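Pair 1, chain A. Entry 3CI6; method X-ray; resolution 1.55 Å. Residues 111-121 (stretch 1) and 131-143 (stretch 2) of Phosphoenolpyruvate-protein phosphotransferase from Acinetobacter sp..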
# COMPACT_ATOMS: atom_id res chain seq x y z
N GLU A 111 0.99 -17.13 -28.26
CA GLU A 111 0.06 -18.22 -28.61
C GLU A 111 -0.92 -18.55 -27.48
O GLU A 111 -2.09 -18.85 -27.74
CB GLU A 111 0.82 -19.51 -28.94
CG GLU A 111 2.05 -19.36 -29.84
CD GLU A 111 1.72 -18.88 -31.23
OE1 GLU A 111 0.52 -18.75 -31.58
OE2 GLU A 111 2.68 -18.62 -31.99
N GLU A 112 -0.43 -18.48 -26.24
CA GLU A 112 -1.12 -19.01 -25.05
C GLU A 112 -2.52 -18.43 -24.83
O GLU A 112 -2.76 -17.26 -25.13
CB GLU A 112 -0.27 -18.74 -23.79
CG GLU A 112 1.19 -19.21 -23.87
CD GLU A 112 1.48 -20.49 -23.09
OE1 GLU A 112 0.58 -21.34 -22.97
OE2 GLU A 112 2.61 -20.63 -22.60
N ILE A 113 -3.43 -19.26 -24.32
CA ILE A 113 -4.79 -18.83 -23.96
C ILE A 113 -4.95 -18.95 -22.43
O ILE A 113 -4.59 -19.97 -21.81
CB ILE A 113 -5.88 -19.66 -24.71
CG1 ILE A 113 -7.18 -18.87 -24.88
CG2 ILE A 113 -6.18 -20.98 -24.00
CD1 ILE A 113 -7.92 -19.23 -26.17
N TYR A 114 -5.46 -17.88 -21.83
CA TYR A 114 -5.68 -17.85 -20.40
C TYR A 114 -7.16 -17.72 -20.12
O TYR A 114 -7.75 -16.67 -20.37
CB TYR A 114 -4.90 -16.68 -19.77
CG TYR A 114 -3.41 -16.77 -20.01
CD1 TYR A 114 -2.65 -17.69 -19.35
CD2 TYR A 114 -2.77 -15.89 -20.89
CE1 TYR A 114 -1.29 -17.81 -19.59
CE2 TYR A 114 -1.40 -15.98 -21.12
CZ TYR A 114 -0.67 -16.94 -20.47
OH TYR A 114 0.69 -17.08 -20.68
N ASN A 115 -7.73 -18.76 -19.54
CA ASN A 115 -9.16 -18.81 -19.30
C ASN A 115 -9.59 -18.31 -17.94
O ASN A 115 -10.76 -18.40 -17.60
CB ASN A 115 -9.68 -20.22 -19.52
CG ASN A 115 -9.63 -20.61 -20.99
OD1 ASN A 115 -10.00 -19.81 -21.86
ND2 ASN A 115 -9.09 -21.76 -21.27
N SER A 116 -8.66 -17.78 -17.16
CA SER A 116 -9.01 -17.04 -15.95
C SER A 116 -8.33 -15.66 -16.00
O SER A 116 -7.22 -15.53 -16.48
CB SER A 116 -8.59 -17.80 -14.69
OG SER A 116 -7.22 -17.56 -14.42
N PHE A 117 -9.04 -14.65 -15.50
CA PHE A 117 -8.55 -13.28 -15.51
C PHE A 117 -8.96 -12.64 -14.19
O PHE A 117 -10.12 -12.63 -13.84
CB PHE A 117 -9.22 -12.49 -16.63
CG PHE A 117 -8.85 -11.03 -16.67
CD1 PHE A 117 -9.59 -10.11 -15.97
CD2 PHE A 117 -7.76 -10.57 -17.40
CE1 PHE A 117 -9.29 -8.79 -16.01
CE2 PHE A 117 -7.44 -9.21 -17.45
CZ PHE A 117 -8.18 -8.33 -16.73
N LEU A 118 -7.98 -12.07 -13.51
CA LEU A 118 -8.21 -11.31 -12.29
C LEU A 118 -7.48 -9.99 -12.42
O LEU A 118 -6.26 -9.94 -12.40
CB LEU A 118 -7.72 -12.10 -11.08
CG LEU A 118 -7.63 -11.40 -9.74
CD1 LEU A 118 -8.89 -10.66 -9.35
CD2 LEU A 118 -7.26 -12.43 -8.63
N GLY A 119 -8.25 -8.93 -12.66
CA GLY A 119 -7.67 -7.58 -12.89
C GLY A 119 -8.03 -6.68 -11.72
O GLY A 119 -9.19 -6.68 -11.28
N VAL A 120 -7.03 -5.92 -11.23
CA VAL A 120 -7.18 -5.13 -10.04
C VAL A 120 -6.68 -3.71 -10.37
O VAL A 120 -5.57 -3.56 -10.90
CB VAL A 120 -6.37 -5.71 -8.87
CG1 VAL A 120 -6.60 -4.88 -7.65
CG2 VAL A 120 -6.76 -7.16 -8.64
N PRO A 121 -7.50 -2.70 -10.12
CA PRO A 121 -7.03 -1.35 -10.47
C PRO A 121 -6.03 -0.84 -9.45
O PRO A 121 -6.16 -1.08 -8.24
CB PRO A 121 -8.29 -0.54 -10.39
CG PRO A 121 -9.12 -1.25 -9.40
CD PRO A 121 -8.84 -2.69 -9.54
N VAL A 131 -3.11 -1.16 -13.95
CA VAL A 131 -3.92 -2.35 -13.72
C VAL A 131 -2.98 -3.52 -13.52
O VAL A 131 -2.09 -3.76 -14.30
CB VAL A 131 -4.86 -2.62 -14.91
CG1 VAL A 131 -5.61 -3.95 -14.66
CG2 VAL A 131 -5.82 -1.44 -15.14
N LEU A 132 -3.22 -4.26 -12.45
CA LEU A 132 -2.54 -5.52 -12.20
C LEU A 132 -3.39 -6.66 -12.73
O LEU A 132 -4.60 -6.69 -12.51
CB LEU A 132 -2.32 -5.67 -10.71
CG LEU A 132 -1.72 -7.04 -10.49
CD1 LEU A 132 -0.31 -6.90 -10.29
CD2 LEU A 132 -2.47 -7.92 -9.52
N VAL A 133 -2.75 -7.58 -13.45
CA VAL A 133 -3.46 -8.70 -14.06
C VAL A 133 -2.86 -10.01 -13.60
O VAL A 133 -1.65 -10.20 -13.70
CB VAL A 133 -3.38 -8.59 -15.57
CG1 VAL A 133 -3.95 -9.83 -16.21
CG2 VAL A 133 -4.09 -7.29 -16.07
N VAL A 134 -3.69 -10.92 -13.11
CA VAL A 134 -3.34 -12.30 -12.81
C VAL A 134 -4.10 -13.17 -13.80
O VAL A 134 -5.32 -13.02 -13.99
CB VAL A 134 -3.66 -12.63 -11.35
CG1 VAL A 134 -3.75 -14.11 -11.12
CG2 VAL A 134 -2.66 -11.97 -10.40
N GLN A 135 -3.39 -14.05 -14.49
CA GLN A 135 -4.02 -14.95 -15.47
C GLN A 135 -3.57 -16.37 -15.26
O GLN A 135 -2.45 -16.62 -14.81
CB GLN A 135 -3.66 -14.55 -16.90
CG GLN A 135 -4.31 -13.24 -17.31
CD GLN A 135 -3.81 -12.80 -18.67
OE1 GLN A 135 -2.62 -12.47 -18.85
NE2 GLN A 135 -4.70 -12.86 -19.66
N ASN A 136 -4.43 -17.32 -15.60
CA ASN A 136 -4.10 -18.72 -15.56
C ASN A 136 -4.68 -19.39 -16.79
O ASN A 136 -5.68 -18.95 -17.36
CB ASN A 136 -4.65 -19.35 -14.30
CG ASN A 136 -4.01 -18.79 -13.10
OD1 ASN A 136 -2.95 -19.29 -12.70
ND2 ASN A 136 -4.60 -17.73 -12.54
N LYS A 137 -4.02 -20.47 -17.18
CA LYS A 137 -4.44 -21.19 -18.38
C LYS A 137 -5.87 -21.73 -18.26
O LYS A 137 -6.72 -21.51 -19.14
CB LYS A 137 -3.43 -22.29 -18.67
CG LYS A 137 -2.14 -21.74 -19.20
CD LYS A 137 -1.05 -22.80 -19.14
CE LYS A 137 0.28 -22.24 -19.57
NZ LYS A 137 1.25 -23.36 -19.74
N GLN A 138 -6.16 -22.37 -17.15
CA GLN A 138 -7.47 -22.93 -16.90
C GLN A 138 -8.34 -21.97 -16.15
O GLN A 138 -7.83 -21.09 -15.46
CB GLN A 138 -7.29 -24.18 -16.06
CG GLN A 138 -6.53 -25.27 -16.79
CD GLN A 138 -5.74 -26.18 -15.87
OE1 GLN A 138 -5.48 -25.84 -14.71
NE2 GLN A 138 -5.35 -27.35 -16.40
N PRO A 139 -9.67 -22.15 -16.21
CA PRO A 139 -10.55 -21.37 -15.34
C PRO A 139 -10.15 -21.63 -13.87
O PRO A 139 -9.81 -22.75 -13.50
CB PRO A 139 -11.94 -21.93 -15.66
CG PRO A 139 -11.83 -22.57 -16.97
CD PRO A 139 -10.43 -23.13 -17.01
N GLN A 140 -10.19 -20.58 -13.04
CA GLN A 140 -9.80 -20.65 -11.62
C GLN A 140 -10.72 -19.72 -10.82
O GLN A 140 -10.89 -18.57 -11.21
CB GLN A 140 -8.36 -20.16 -11.39
CG GLN A 140 -7.28 -20.86 -12.14
CD GLN A 140 -6.95 -22.19 -11.53
OE1 GLN A 140 -6.03 -22.30 -10.73
NE2 GLN A 140 -7.75 -23.19 -11.84
N ASP A 141 -11.20 -20.18 -9.69
CA ASP A 141 -12.03 -19.41 -8.78
C ASP A 141 -11.11 -18.90 -7.69
O ASP A 141 -10.62 -19.68 -6.86
CB ASP A 141 -13.15 -20.30 -8.19
CG ASP A 141 -14.08 -19.54 -7.27
OD1 ASP A 141 -13.77 -18.40 -6.86
OD2 ASP A 141 -15.16 -20.10 -6.93
N PHE A 142 -10.86 -17.60 -7.73
CA PHE A 142 -10.04 -16.93 -6.72
C PHE A 142 -10.89 -16.24 -5.68
O PHE A 142 -11.83 -15.52 -6.03
CB PHE A 142 -9.07 -15.96 -7.36
CG PHE A 142 -7.97 -16.65 -8.09
CD1 PHE A 142 -7.10 -17.48 -7.43
CD2 PHE A 142 -7.86 -16.54 -9.43
CE1 PHE A 142 -6.14 -18.17 -8.10
CE2 PHE A 142 -6.89 -17.21 -10.13
CZ PHE A 142 -6.03 -18.04 -9.47
N SER A 143 -10.54 -16.45 -4.42
CA SER A 143 -11.34 -16.01 -3.30
C SER A 143 -11.11 -14.56 -2.93
O SER A 143 -10.22 -13.87 -3.45
CB SER A 143 -11.00 -16.86 -2.07
OG SER A 143 -9.85 -16.38 -1.40
O HOH W 1 -7.12 -14.01 -19.16
O HOH W 2 -6.85 -15.32 -12.95

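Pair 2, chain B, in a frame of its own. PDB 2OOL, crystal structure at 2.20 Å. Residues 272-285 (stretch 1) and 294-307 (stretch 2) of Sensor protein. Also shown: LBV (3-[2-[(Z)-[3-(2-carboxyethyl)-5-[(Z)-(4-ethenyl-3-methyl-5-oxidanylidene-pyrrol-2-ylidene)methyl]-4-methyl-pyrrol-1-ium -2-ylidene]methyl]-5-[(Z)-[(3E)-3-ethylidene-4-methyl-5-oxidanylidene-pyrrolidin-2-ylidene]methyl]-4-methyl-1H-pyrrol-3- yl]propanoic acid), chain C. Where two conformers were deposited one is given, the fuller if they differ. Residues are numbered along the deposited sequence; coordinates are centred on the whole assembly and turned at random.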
# COMPACT_ATOMS: atom_id res chain seq x y z
N TYR B 272 26.64 20.97 4.00
CA TYR B 272 26.64 19.94 5.02
C TYR B 272 26.62 18.56 4.39
O TYR B 272 27.35 17.65 4.81
CB TYR B 272 25.40 20.09 5.88
CG TYR B 272 25.23 19.04 6.96
CD1 TYR B 272 24.44 17.91 6.74
CD2 TYR B 272 25.79 19.22 8.21
CE1 TYR B 272 24.27 16.96 7.73
CE2 TYR B 272 25.62 18.28 9.22
CZ TYR B 272 24.86 17.15 8.98
OH TYR B 272 24.70 16.23 10.01
N MET B 273 25.74 18.39 3.40
CA MET B 273 25.60 17.09 2.74
C MET B 273 26.80 16.74 1.85
O MET B 273 27.18 15.59 1.77
CB MET B 273 24.31 17.03 1.95
CG MET B 273 23.08 17.08 2.81
SD MET B 273 23.01 15.72 3.96
CE MET B 273 23.04 14.33 2.81
N VAL B 274 27.39 17.74 1.20
CA VAL B 274 28.65 17.53 0.50
C VAL B 274 29.71 16.90 1.43
O VAL B 274 30.37 15.88 1.08
CB VAL B 274 29.16 18.85 -0.15
CG1 VAL B 274 30.60 18.71 -0.60
CG2 VAL B 274 28.26 19.23 -1.33
N ASN B 275 29.85 17.48 2.62
CA ASN B 275 30.77 16.97 3.63
C ASN B 275 30.38 15.61 4.16
O ASN B 275 31.23 14.81 4.53
CB ASN B 275 30.92 17.96 4.79
CG ASN B 275 31.41 19.32 4.32
OD1 ASN B 275 32.01 19.43 3.24
ND2 ASN B 275 31.13 20.37 5.10
N MET B 276 29.09 15.33 4.17
CA MET B 276 28.61 13.99 4.54
C MET B 276 29.03 12.94 3.49
O MET B 276 29.12 11.77 3.79
CB MET B 276 27.07 14.01 4.60
CG MET B 276 26.42 12.89 5.41
SD MET B 276 25.45 13.58 6.80
CE MET B 276 25.91 12.47 8.12
N GLY B 277 29.20 13.37 2.23
CA GLY B 277 29.43 12.45 1.12
C GLY B 277 28.18 11.72 0.61
O GLY B 277 28.28 10.64 0.04
N MET B 278 27.01 12.30 0.81
CA MET B 278 25.80 11.70 0.30
C MET B 278 25.10 12.71 -0.56
O MET B 278 24.77 13.78 -0.05
CB MET B 278 24.89 11.25 1.44
CG MET B 278 25.43 10.09 2.23
SD MET B 278 25.41 8.48 1.38
CE MET B 278 25.92 7.38 2.64
N HIS B 279 24.88 12.39 -1.85
CA HIS B 279 24.35 13.38 -2.82
C HIS B 279 22.85 13.36 -3.15
O HIS B 279 22.39 14.14 -3.98
CB HIS B 279 25.17 13.33 -4.11
CG HIS B 279 26.53 13.91 -3.97
ND1 HIS B 279 27.43 13.44 -3.04
CD2 HIS B 279 27.13 14.94 -4.60
CE1 HIS B 279 28.54 14.14 -3.13
NE2 HIS B 279 28.40 15.04 -4.08
N ALA B 280 22.10 12.48 -2.52
CA ALA B 280 20.61 12.50 -2.52
C ALA B 280 20.22 12.38 -1.05
O ALA B 280 20.88 11.64 -0.32
CB ALA B 280 20.01 11.30 -3.31
N ALA B 281 19.18 13.09 -0.66
CA ALA B 281 18.63 13.08 0.70
C ALA B 281 17.10 13.14 0.62
O ALA B 281 16.53 13.86 -0.20
CB ALA B 281 19.10 14.28 1.45
N MET B 282 16.45 12.39 1.50
CA MET B 282 15.01 12.49 1.68
C MET B 282 14.66 12.25 3.14
O MET B 282 15.16 11.29 3.76
CB MET B 282 14.28 11.42 0.87
CG MET B 282 12.75 11.41 1.17
SD MET B 282 11.83 10.26 0.13
CE MET B 282 12.54 8.73 0.58
N SER B 283 13.76 13.05 3.67
CA SER B 283 13.35 12.85 5.05
C SER B 283 11.86 13.04 5.26
O SER B 283 11.20 13.70 4.50
CB SER B 283 14.22 13.71 6.01
OG SER B 283 14.24 15.08 5.66
N ILE B 284 11.36 12.34 6.29
CA ILE B 284 9.96 12.31 6.68
C ILE B 284 9.93 12.56 8.18
O ILE B 284 10.63 11.89 8.98
CB ILE B 284 9.32 10.93 6.39
CG1 ILE B 284 9.44 10.50 4.91
CG2 ILE B 284 7.90 10.90 6.85
CD1 ILE B 284 10.58 9.57 4.67
N SER B 285 9.12 13.52 8.58
CA SER B 285 8.92 13.90 10.00
C SER B 285 8.17 12.85 10.81
O SER B 285 7.29 12.15 10.30
CB SER B 285 8.15 15.25 10.05
OG SER B 285 8.95 16.27 9.46
N GLY B 294 10.99 13.25 15.95
CA GLY B 294 12.14 12.71 15.21
C GLY B 294 11.94 12.78 13.69
O GLY B 294 10.97 13.36 13.20
N MET B 295 12.89 12.18 12.96
CA MET B 295 12.86 12.14 11.50
C MET B 295 13.38 10.79 10.99
O MET B 295 14.26 10.20 11.61
CB MET B 295 13.80 13.19 10.91
CG MET B 295 13.66 14.57 11.46
SD MET B 295 12.80 15.72 10.37
CE MET B 295 14.23 16.33 9.47
N ILE B 296 12.80 10.32 9.89
CA ILE B 296 13.37 9.26 9.08
C ILE B 296 14.18 9.97 8.02
O ILE B 296 13.65 10.74 7.24
CB ILE B 296 12.29 8.40 8.41
CG1 ILE B 296 11.32 7.89 9.48
CG2 ILE B 296 12.93 7.26 7.62
CD1 ILE B 296 10.39 6.78 9.02
N SER B 297 15.50 9.76 8.07
CA SER B 297 16.44 10.42 7.17
C SER B 297 17.06 9.36 6.25
O SER B 297 17.62 8.37 6.72
CB SER B 297 17.56 11.04 7.99
OG SER B 297 18.52 11.71 7.18
N CYS B 298 16.95 9.60 4.95
CA CYS B 298 17.32 8.67 3.90
C CYS B 298 18.44 9.29 3.03
O CYS B 298 18.27 10.33 2.45
CB CYS B 298 16.09 8.37 3.03
SG CYS B 298 14.51 8.00 3.88
N HIS B 299 19.60 8.64 2.96
CA HIS B 299 20.72 9.15 2.18
C HIS B 299 21.12 8.16 1.08
O HIS B 299 21.02 6.95 1.25
CB HIS B 299 21.92 9.34 3.09
CG HIS B 299 21.80 10.47 4.05
ND1 HIS B 299 22.66 10.61 5.13
CD2 HIS B 299 20.92 11.50 4.13
CE1 HIS B 299 22.31 11.69 5.81
NE2 HIS B 299 21.27 12.25 5.22
N ASN B 300 21.57 8.73 -0.03
CA ASN B 300 22.13 7.96 -1.11
C ASN B 300 23.47 8.58 -1.52
O ASN B 300 23.65 9.79 -1.47
CB ASN B 300 21.16 7.86 -2.30
CG ASN B 300 21.35 6.54 -3.08
OD1 ASN B 300 21.11 5.48 -2.53
ND2 ASN B 300 21.80 6.63 -4.34
N LEU B 301 24.41 7.74 -1.92
CA LEU B 301 25.70 8.23 -2.35
C LEU B 301 25.60 9.09 -3.58
O LEU B 301 26.25 10.14 -3.68
CB LEU B 301 26.63 7.05 -2.65
CG LEU B 301 28.10 7.39 -3.01
CD1 LEU B 301 28.94 7.70 -1.75
CD2 LEU B 301 28.74 6.27 -3.83
N THR B 302 24.78 8.65 -4.54
CA THR B 302 24.72 9.31 -5.85
C THR B 302 23.32 9.92 -6.00
O THR B 302 22.39 9.47 -5.33
CB THR B 302 25.02 8.24 -6.98
OG1 THR B 302 24.04 7.22 -6.87
CG2 THR B 302 26.41 7.54 -6.79
N PRO B 303 23.15 10.94 -6.85
CA PRO B 303 21.80 11.50 -7.04
C PRO B 303 20.68 10.48 -7.31
O PRO B 303 20.86 9.59 -8.08
CB PRO B 303 22.00 12.41 -8.24
CG PRO B 303 23.41 12.88 -8.12
CD PRO B 303 24.16 11.70 -7.60
N ARG B 304 19.50 10.67 -6.74
CA ARG B 304 18.42 9.72 -6.96
C ARG B 304 17.03 10.25 -6.58
O ARG B 304 16.86 10.79 -5.47
CB ARG B 304 18.69 8.51 -6.12
CG ARG B 304 17.64 7.43 -6.26
CD ARG B 304 18.14 6.13 -5.60
NE ARG B 304 17.09 5.11 -5.68
CZ ARG B 304 17.17 3.99 -6.37
NH1 ARG B 304 18.29 3.68 -6.99
NH2 ARG B 304 16.15 3.15 -6.39
N PHE B 305 16.05 9.98 -7.45
CA PHE B 305 14.70 10.49 -7.28
C PHE B 305 13.78 9.40 -6.78
O PHE B 305 13.94 8.24 -7.12
CB PHE B 305 14.15 11.04 -8.59
CG PHE B 305 12.77 11.68 -8.48
CD1 PHE B 305 11.66 11.08 -9.08
CD2 PHE B 305 12.59 12.85 -7.77
CE1 PHE B 305 10.41 11.65 -8.99
CE2 PHE B 305 11.34 13.43 -7.65
CZ PHE B 305 10.22 12.82 -8.28
N VAL B 306 12.82 9.79 -5.97
CA VAL B 306 11.81 8.90 -5.45
C VAL B 306 10.46 9.51 -5.81
O VAL B 306 10.21 10.71 -5.56
CB VAL B 306 11.95 8.73 -3.87
CG1 VAL B 306 10.90 7.76 -3.31
CG2 VAL B 306 13.33 8.22 -3.52
N SER B 307 9.60 8.73 -6.48
CA SER B 307 8.32 9.30 -7.02
C SER B 307 7.36 9.76 -5.93
O SER B 307 7.48 9.36 -4.80
CB SER B 307 7.59 8.29 -7.90
OG SER B 307 6.93 7.32 -7.09
C1A LBV C . 24.12 22.85 9.74
C1B LBV C . 20.10 23.56 7.96
O1B LBV C . 15.78 24.39 3.22
C1C LBV C . 18.42 19.36 7.59
O1C LBV C . 16.43 15.45 4.81
C1D LBV C . 20.76 15.66 9.38
C2A LBV C . 24.46 24.24 10.21
C2B LBV C . 19.00 24.14 7.32
O2B LBV C . 14.69 22.68 4.08
C2C LBV C . 17.67 18.20 7.33
O2C LBV C . 18.37 16.31 4.17
C2D LBV C . 21.38 15.06 10.50
C3A LBV C . 23.17 24.94 9.74
C3B LBV C . 18.14 23.12 6.93
C3C LBV C . 18.33 17.16 7.97
C3D LBV C . 21.51 13.73 10.20
C4A LBV C . 22.31 23.99 9.11
C4B LBV C . 18.71 21.89 7.39
C4C LBV C . 19.49 17.68 8.58
C4D LBV C . 20.99 13.54 8.91
CAA LBV C . 22.86 26.31 9.89
CAB LBV C . 16.83 23.31 6.15
CAC LBV C . 16.37 17.97 6.52
CAD LBV C . 22.10 12.80 11.03
CBA LBV C . 23.68 27.42 10.62
CBB LBV C . 16.97 22.97 4.68
CBC LBV C . 16.69 17.82 5.00
CBD LBV C . 22.21 11.45 10.71
CGB LBV C . 15.69 23.38 3.93
CGC LBV C . 17.21 16.39 4.61
CHB LBV C . 21.08 24.38 8.55
CHC LBV C . 18.06 20.65 7.13
CHD LBV C . 20.45 17.01 9.33
CMA LBV C . 25.69 24.73 9.45
CMB LBV C . 18.79 25.65 7.05
CMC LBV C . 17.79 15.71 7.94
CMD LBV C . 21.82 15.72 11.83
N_A LBV C . 22.91 22.79 9.14
O_A LBV C . 24.84 21.87 9.88
N_B LBV C . 19.86 22.24 7.99
N_C LBV C . 19.49 18.98 8.31
N_D LBV C . 20.57 14.72 8.47
O_D LBV C . 20.91 12.49 8.26
O HOH W 3 17.67 12.97 4.81

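Both pairs are antiparallel two-stranded ladders that superpose with an RMSD of 0.5 Å over the backbone of 14 central residues. The strand axes approach to 4.6 Å in each, with N-to-C directions 163° apart in pair 1 and 160° apart in pair 2. The register is the same: Ser116(A), Leu118(A) and Val120(A) form hydrogen-bonded pairs with Asn136(A), Val134(A) and Leu132(A), as Ala280(B), Met282(B) and Ile284(B) do with Asn300(B), Cys298(B) and Ile296(B). At the middle of each ladder, Val134(A) N donates to Leu118(A) O at 2.8 Å, and Cys298(B) N to Met282(B) O at 2.7 Å. Beyond the strand the second stretch turns, yet the match holds: Asn115(A) N donates to Lys137(A) O at 3.0 Å, and His279(B) N to Leu301(B) O at 3.2 Å.

On the face carrying Leu118(A) and Met282(B), both ladders pack apolar groups, and the centres of these two side chains fall 0.3 Å apart. Leu118(A) CD2 lies 4.2 Å from Phe142(A) CB; in pair 2, Met282(B) CE reaches Val306(B) CG2 at the same distance, 4.2 Å, and also meets Cys298(B) SG at 3.9 Å. A long unbranched side chain thus meets a small valine where a leucine meets a phenylalanine. Nearby, Ser116(A) matches Ala280(B). Ser116(A) OG hydrogen-bonds water 2 at 2.7 Å, and this water donates to Val134(A) O at 3.0 Å, whereas the alanine makes a plain methyl contact, its CB 3.8 Å from Asn300(B) CB.

The other face diverges more. In pair 1 the Phe117(A) ring lies across Gly119(A), and its CE2 packs 3.8 Å from Val133(A) CG1; a CB on the glycine would come within 2.8 Å of Phe117(A) CE1. Pair 2 has Ala281(B) and Ser283(B) at these positions, and the face without a large ring there accommodates the bilin LBV. Ser283(B) OG donates to LBV O1C in a very short bond of 2.4 Å, and Ser297(B) OG, matching Val133(A), donates to LBV O_D at 2.7 Å.

Gln135(A) and His299(B) coincide, with side-chain centres 0.4 Å apart and chi1 in the m well in both. The glutamine NE2 donates to water 1 at 2.7 Å, and that water bridges to Tyr114(A) O and Ser116(A) O. Methionines line part of the His299(B) surroundings: Met273(B) CE sits over one ring face, 3.9 Å from the ring centroid. Met278(B) CG, at the position of Tyr114(A), lies 3.7 Å from His299(B) CB, much as Tyr114(A) CB lies 3.8 Å from Gln135(A) CB. The histidine ring also borders the ligand, with His299(B) CE1 2.9 Å from LBV O_D.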